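Local atomic coordinates of putative Vgr protein (Escherichia coli, PDB entry 3WIT), a protein that probably forms, as the trimeric C-terminal beta-helical part of a VgrG protein, a segment of the spike of a type VI secretion system. Residues S37-T42 and I46-G51; S53-L58 and T64-S69. All blocks are in the same frame, centred on the assembly; numbering follows the deposited sequence.

Contact 1. Residues S37-T42 and I46-G51; sequences SKIALT and IQLQVG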
loop_
_atom_site.group_PDB
_atom_site.type_symbol
_atom_site.label_atom_id
_atom_site.label_comp_id
_atom_site.label_asym_id
_atom_site.label_seq_id
_atom_site.Cartn_x
_atom_site.Cartn_y
_atom_site.Cartn_z
ATOM N N SER A 37 -3.872 -9.597 -8.504
ATOM C CA SER A 37 -3.398 -8.443 -7.750
ATOM C C SER A 37 -4.585 -7.550 -7.415
ATOM O O SER A 37 -5.321 -7.129 -8.318
ATOM C CB SER A 37 -2.372 -7.664 -8.573
ATOM O OG SER A 37 -1.523 -8.553 -9.296
ATOM N N LYS A 38 -4.779 -7.266 -6.130
ATOM C CA LYS A 38 -5.979 -6.547 -5.685
ATOM C C LYS A 38 -5.659 -5.582 -4.583
ATOM O O LYS A 38 -4.824 -5.872 -3.721
ATOM C CB LYS A 38 -7.020 -7.532 -5.140
ATOM C CG LYS A 38 -7.499 -8.573 -6.102
ATOM C CD LYS A 38 -8.655 -9.344 -5.462
ATOM C CE LYS A 38 -9.355 -10.244 -6.459
ATOM N NZ LYS A 38 -8.445 -11.276 -7.029
ATOM N N ILE A 39 -6.329 -4.430 -4.611
ATOM C CA ILE A 39 -6.392 -3.520 -3.479
ATOM C C ILE A 39 -7.880 -3.303 -3.169
ATOM O O ILE A 39 -8.671 -2.980 -4.077
ATOM C CB ILE A 39 -5.738 -2.163 -3.767
ATOM C CG1 ILE A 39 -4.236 -2.312 -3.957
ATOM C CG2 ILE A 39 -5.980 -1.201 -2.590
ATOM C CD1 ILE A 39 -3.541 -1.022 -4.467
ATOM N N ALA A 40 -8.282 -3.532 -1.919
ATOM C CA ALA A 40 -9.683 -3.331 -1.513
ATOM C C ALA A 40 -9.757 -2.435 -0.293
ATOM O O ALA A 40 -8.950 -2.570 0.633
ATOM C CB ALA A 40 -10.351 -4.662 -1.200
ATOM N N LEU A 41 -10.717 -1.516 -0.294
ATOM C CA LEU A 41 -10.969 -0.687 0.876
ATOM C C LEU A 41 -12.392 -0.925 1.331
ATOM O O LEU A 41 -13.333 -0.917 0.511
ATOM C CB LEU A 41 -10.774 0.802 0.543
ATOM C CG LEU A 41 -9.422 1.305 0.030
ATOM C CD1 LEU A 41 -9.312 1.203 -1.475
ATOM C CD2 LEU A 41 -9.270 2.772 0.470
ATOM N N THR A 42 -12.571 -1.136 2.638
ATOM C CA THR A 42 -13.896 -1.329 3.202
ATOM C C THR A 42 -13.944 -0.568 4.541
ATOM O O THR A 42 -12.936 -0.025 4.976
ATOM C CB THR A 42 -14.153 -2.824 3.470
ATOM O OG1 THR A 42 -13.112 -3.347 4.318
ATOM C CG2 THR A 42 -14.208 -3.615 2.159
ATOM N N ILE A 46 -7.996 -1.901 4.820
ATOM C CA ILE A 46 -7.439 -1.929 3.478
ATOM C C ILE A 46 -6.671 -3.225 3.321
ATOM O O ILE A 46 -5.941 -3.643 4.226
ATOM C CB ILE A 46 -6.484 -0.740 3.255
ATOM C CG1 ILE A 46 -7.235 0.579 3.474
ATOM C CG2 ILE A 46 -5.805 -0.844 1.868
ATOM C CD1 ILE A 46 -6.351 1.878 3.342
ATOM N N GLN A 47 -6.866 -3.900 2.199
ATOM C CA GLN A 47 -6.034 -5.079 1.919
ATOM C C GLN A 47 -5.404 -4.965 0.539
ATOM O O GLN A 47 -6.089 -4.642 -0.429
ATOM C CB GLN A 47 -6.869 -6.344 2.014
ATOM C CG GLN A 47 -6.061 -7.609 1.803
ATOM C CD GLN A 47 -6.697 -8.777 2.475
ATOM O OE1 GLN A 47 -7.035 -8.716 3.652
ATOM N NE2 GLN A 47 -6.903 -9.845 1.728
ATOM N N LEU A 48 -4.097 -5.218 0.467
ATOM C CA LEU A 48 -3.370 -5.295 -0.779
ATOM C C LEU A 48 -2.837 -6.707 -0.870
ATOM O O LEU A 48 -2.239 -7.205 0.092
ATOM C CB LEU A 48 -2.211 -4.289 -0.776
ATOM C CG LEU A 48 -2.504 -2.808 -0.460
ATOM C CD1 LEU A 48 -2.348 -2.470 1.019
ATOM C CD2 LEU A 48 -1.572 -1.895 -1.266
ATOM N N GLN A 49 -3.052 -7.372 -2.005
ATOM C CA GLN A 49 -2.581 -8.742 -2.135
ATOM C C GLN A 49 -2.270 -9.106 -3.547
ATOM O O GLN A 49 -2.820 -8.535 -4.501
ATOM C CB GLN A 49 -3.605 -9.739 -1.613
ATOM C CG GLN A 49 -4.927 -9.645 -2.289
ATOM C CD GLN A 49 -5.954 -10.507 -1.592
ATOM O OE1 GLN A 49 -7.006 -10.020 -1.175
ATOM N NE2 GLN A 49 -5.641 -11.794 -1.432
ATOM N N VAL A 50 -1.394 -10.091 -3.675
ATOM C CA VAL A 50 -1.015 -10.623 -4.969
ATOM C C VAL A 50 -0.948 -12.123 -4.803
ATOM O O VAL A 50 -0.144 -12.647 -4.013
ATOM C CB VAL A 50 0.339 -10.110 -5.441
ATOM C CG1 VAL A 50 0.668 -10.721 -6.782
ATOM C CG2 VAL A 50 0.327 -8.558 -5.532
ATOM N N GLY A 51 -1.793 -12.821 -5.540
ATOM C CA GLY A 51 -1.865 -14.280 -5.424
ATOM C C GLY A 51 -2.385 -14.620 -4.040
ATOM O O GLY A 51 -2.999 -13.781 -3.370
#
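Ile39 and Leu48 lie flank to flank on the inner face of this hairpin, pointing the same way, with CG1 of Ile39 3.8 Å from CD2 of Leu48. The first torsion sets CG1 of Ile39 and CG of Leu48 beside the backbone N and anti to the carbonyl carbon (chi1 -67° and -53°), which lays the two side chains next to each other. Leu41 and Ile46 repeat the arrangement at the next non-hydrogen-bonded pair, CG of Leu41 standing 4.1 Å from CG1 of Ile46. This face is the tight one: Ile39 and Leu48 also meet their own counterparts in the third subunit, and Ile39 packs on Ile46 of the second. Ser37 is polar but buried here; its OG touches CG1 of Val50 and is satisfied by a hydrogen bond to the carbonyl oxygen of Thr42 of the second subunit. Such a core, built from three chains around one axis, is that of the triple-stranded beta-helix formed by the C-terminal domain of VgrG, and the antiparallel hairpin 37-42/45-50 supplies part of one wall. Two hydrogen-bonded pairs knit the strands, Lys38 with Gln49 (Lys38 N to Gln49 O, 2.8 Å) and Ala40 with Gln47 (Ala40 N to Gln47 O, 2.9 Å). The face that carries these four residues is looser and partly open to solvent. CB of Lys38 meets CG of Gln49 at 4.1 Å, but the rest of the lysine leads off. Along their own strand, Gln47 NE2 donates to Gln49 OE1 at 2.9 Å, approaching from above the carbonyl plane of the acceptor amide.

Contact 2. Residues S53-L58 and T64-S69; sequences STVIRL and TIVGGS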
loop_
_atom_site.group_PDB
_atom_site.type_symbol
_atom_site.label_atom_id
_atom_site.label_comp_id
_atom_site.label_asym_id
_atom_site.label_seq_id
_atom_site.Cartn_x
_atom_site.Cartn_y
_atom_site.Cartn_z
ATOM N N SER A 53 -0.689 -15.655 -1.166
ATOM C CA SER A 53 0.105 -15.591 0.040
ATOM C C SER A 53 0.908 -14.324 0.230
ATOM O O SER A 53 1.633 -14.201 1.200
ATOM C CB SER A 53 0.997 -16.831 0.165
ATOM O OG SER A 53 1.941 -16.874 -0.881
ATOM N N THR A 54 0.800 -13.373 -0.676
ATOM C CA THR A 54 1.439 -12.083 -0.426
ATOM C C THR A 54 0.339 -11.124 -0.027
ATOM O O THR A 54 -0.563 -10.848 -0.842
ATOM C CB THR A 54 2.102 -11.568 -1.701
ATOM O OG1 THR A 54 3.123 -12.493 -2.117
ATOM C CG2 THR A 54 2.693 -10.159 -1.484
ATOM N N VAL A 55 0.371 -10.622 1.208
ATOM C CA VAL A 55 -0.725 -9.753 1.685
ATOM C C VAL A 55 -0.268 -8.676 2.646
ATOM O O VAL A 55 0.473 -8.960 3.584
ATOM C CB VAL A 55 -1.790 -10.547 2.484
ATOM C CG1 VAL A 55 -2.928 -9.620 2.886
ATOM C CG2 VAL A 55 -2.331 -11.736 1.717
ATOM N N ILE A 56 -0.696 -7.440 2.422
ATOM C CA ILE A 56 -0.604 -6.411 3.449
ATOM C C ILE A 56 -2.020 -6.029 3.840
ATOM O O ILE A 56 -2.818 -5.627 2.990
ATOM C CB ILE A 56 0.140 -5.177 2.955
ATOM C CG1 ILE A 56 1.578 -5.558 2.612
ATOM C CG2 ILE A 56 0.100 -4.054 4.018
ATOM C CD1 ILE A 56 2.359 -4.459 1.959
ATOM N N ARG A 57 -2.345 -6.192 5.115
ATOM C CA ARG A 57 -3.652 -5.806 5.611
ATOM C C ARG A 57 -3.518 -4.711 6.670
ATOM O O ARG A 57 -2.707 -4.815 7.599
ATOM C CB ARG A 57 -4.352 -7.017 6.213
ATOM C CG ARG A 57 -5.553 -6.608 7.020
ATOM C CD ARG A 57 -6.840 -6.799 6.256
ATOM N NE ARG A 57 -7.695 -7.752 6.958
ATOM C CZ ARG A 57 -7.407 -9.043 7.111
ATOM N NH1 ARG A 57 -6.279 -9.545 6.603
ATOM N NH2 ARG A 57 -8.247 -9.838 7.777
ATOM N N LEU A 58 -4.321 -3.668 6.530
ATOM C CA LEU A 58 -4.384 -2.593 7.507
ATOM C C LEU A 58 -5.774 -2.574 8.114
ATOM O O LEU A 58 -6.782 -2.607 7.376
ATOM C CB LEU A 58 -4.132 -1.253 6.799
ATOM C CG LEU A 58 -2.738 -0.931 6.243
ATOM C CD1 LEU A 58 -2.482 -1.591 4.910
ATOM C CD2 LEU A 58 -2.623 0.595 6.102
ATOM N N THR A 64 -0.742 -6.206 9.189
ATOM C CA THR A 64 -0.045 -7.479 8.993
ATOM C C THR A 64 0.562 -7.456 7.603
ATOM O O THR A 64 -0.051 -6.954 6.651
ATOM C CB THR A 64 -0.953 -8.750 9.248
ATOM O OG1 THR A 64 -1.996 -8.811 8.281
ATOM C CG2 THR A 64 -1.581 -8.732 10.627
ATOM N N ILE A 65 1.811 -7.902 7.505
ATOM C CA ILE A 65 2.538 -7.964 6.232
ATOM C C ILE A 65 3.037 -9.400 6.151
ATOM O O ILE A 65 3.677 -9.852 7.090
ATOM C CB ILE A 65 3.759 -7.017 6.237
ATOM C CG1 ILE A 65 3.297 -5.568 6.384
ATOM C CG2 ILE A 65 4.618 -7.189 4.955
ATOM C CD1 ILE A 65 4.401 -4.570 6.608
ATOM N N VAL A 66 2.700 -10.134 5.079
ATOM C CA VAL A 66 3.199 -11.515 4.873
ATOM C C VAL A 66 3.604 -11.678 3.389
ATOM O O VAL A 66 2.951 -11.134 2.487
ATOM C CB VAL A 66 2.182 -12.614 5.231
ATOM C CG1 VAL A 66 1.820 -12.579 6.699
ATOM C CG2 VAL A 66 0.926 -12.461 4.419
ATOM N N GLY A 67 4.690 -12.409 3.154
ATOM C CA GLY A 67 5.169 -12.694 1.811
ATOM C C GLY A 67 6.137 -13.855 1.855
ATOM O O GLY A 67 6.827 -14.043 2.865
ATOM N N GLY A 68 6.215 -14.643 0.784
ATOM C CA GLY A 68 7.116 -15.791 0.794
ATOM C C GLY A 68 8.520 -15.319 1.162
ATOM O O GLY A 68 9.217 -15.922 1.983
ATOM N N SER A 69 8.941 -14.226 0.548
ATOM C CA SER A 69 10.168 -13.561 0.959
ATOM C C SER A 69 9.806 -12.138 1.218
ATOM O O SER A 69 9.150 -11.512 0.384
ATOM C CB SER A 69 11.194 -13.620 -0.167
ATOM O OG SER A 69 11.550 -14.961 -0.388
HETATM O O HOH W 1 4.116 -14.739 -1.169
HETATM O O HOH W 2 -0.896 -10.043 5.903
#
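With chi1 of Thr64 at 65°, OG1 sits between the backbone N and the carbonyl carbon, which brings the hydroxyl against CB of Arg57, 3.6 Å away. Chi1 of Val66, -63° to CG1, leaves CG2 between the backbone N and the carbonyl carbon, 3.6 Å from Val55 O and in touch with CB of Val55. The backbones pair as an antiparallel hairpin: Val55 with Val66 and Arg57 with Thr64 exchange two hydrogen bonds each, among them Arg57 N to Thr64 O at 2.9 Å. The carbonyl of Val55 has a further partner, since one water donates to Val55 O at 2.9 Å and also hydrogen-bonds Thr64 OG1, bridging the strands on the outer face. On the inner face Ile56 and Ile65 lie side by side, CG1 of Ile56 4.1 Å from CG1 of Ile65, and both pack on Ile63 of the second subunit. Past Val66 the ladder stops, and a second water takes over: it donates to Thr54 OG1 at 2.6 Å, accepts from Gly68 N at 2.9 Å and reaches Ser53 OG. Thr54 OG1 is held as well by the carbonyl oxygen of Ser59 of the second subunit. Strand 62-66 is an edge strand of the sheet within its own chain, yet the sheet does not end there. Thr64 and Ile65 pair in a parallel ladder with a strand of the third subunit, as expected of three intertwined chains in a triple-stranded beta-helix, while strand 54-59 has strand 45-50 of its own chain on its other side.

How the contacts relate
Contacts 1 and 2 are successive hairpins of one antiparallel sheet, their centres about 10 Å apart, and contact 1 closes before contact 2 opens. Strands 45-50 and 54-59 join them, with probable hydrogen bonds from Ile56 N to Leu48 O and from Leu58 N to Ile46 O, both 2.8 Å. On the outer face Gln47 OE1 comes within 3.2 Å of Arg57 NH1, and Gln49 packs against Val55. Toward the interior, Leu48 touches Leu58, which links the buried faces of the two hairpins. Both contacts reach the second and third subunits, as fits a trimeric beta-helix in which these hairpins pack on the neighbouring chains.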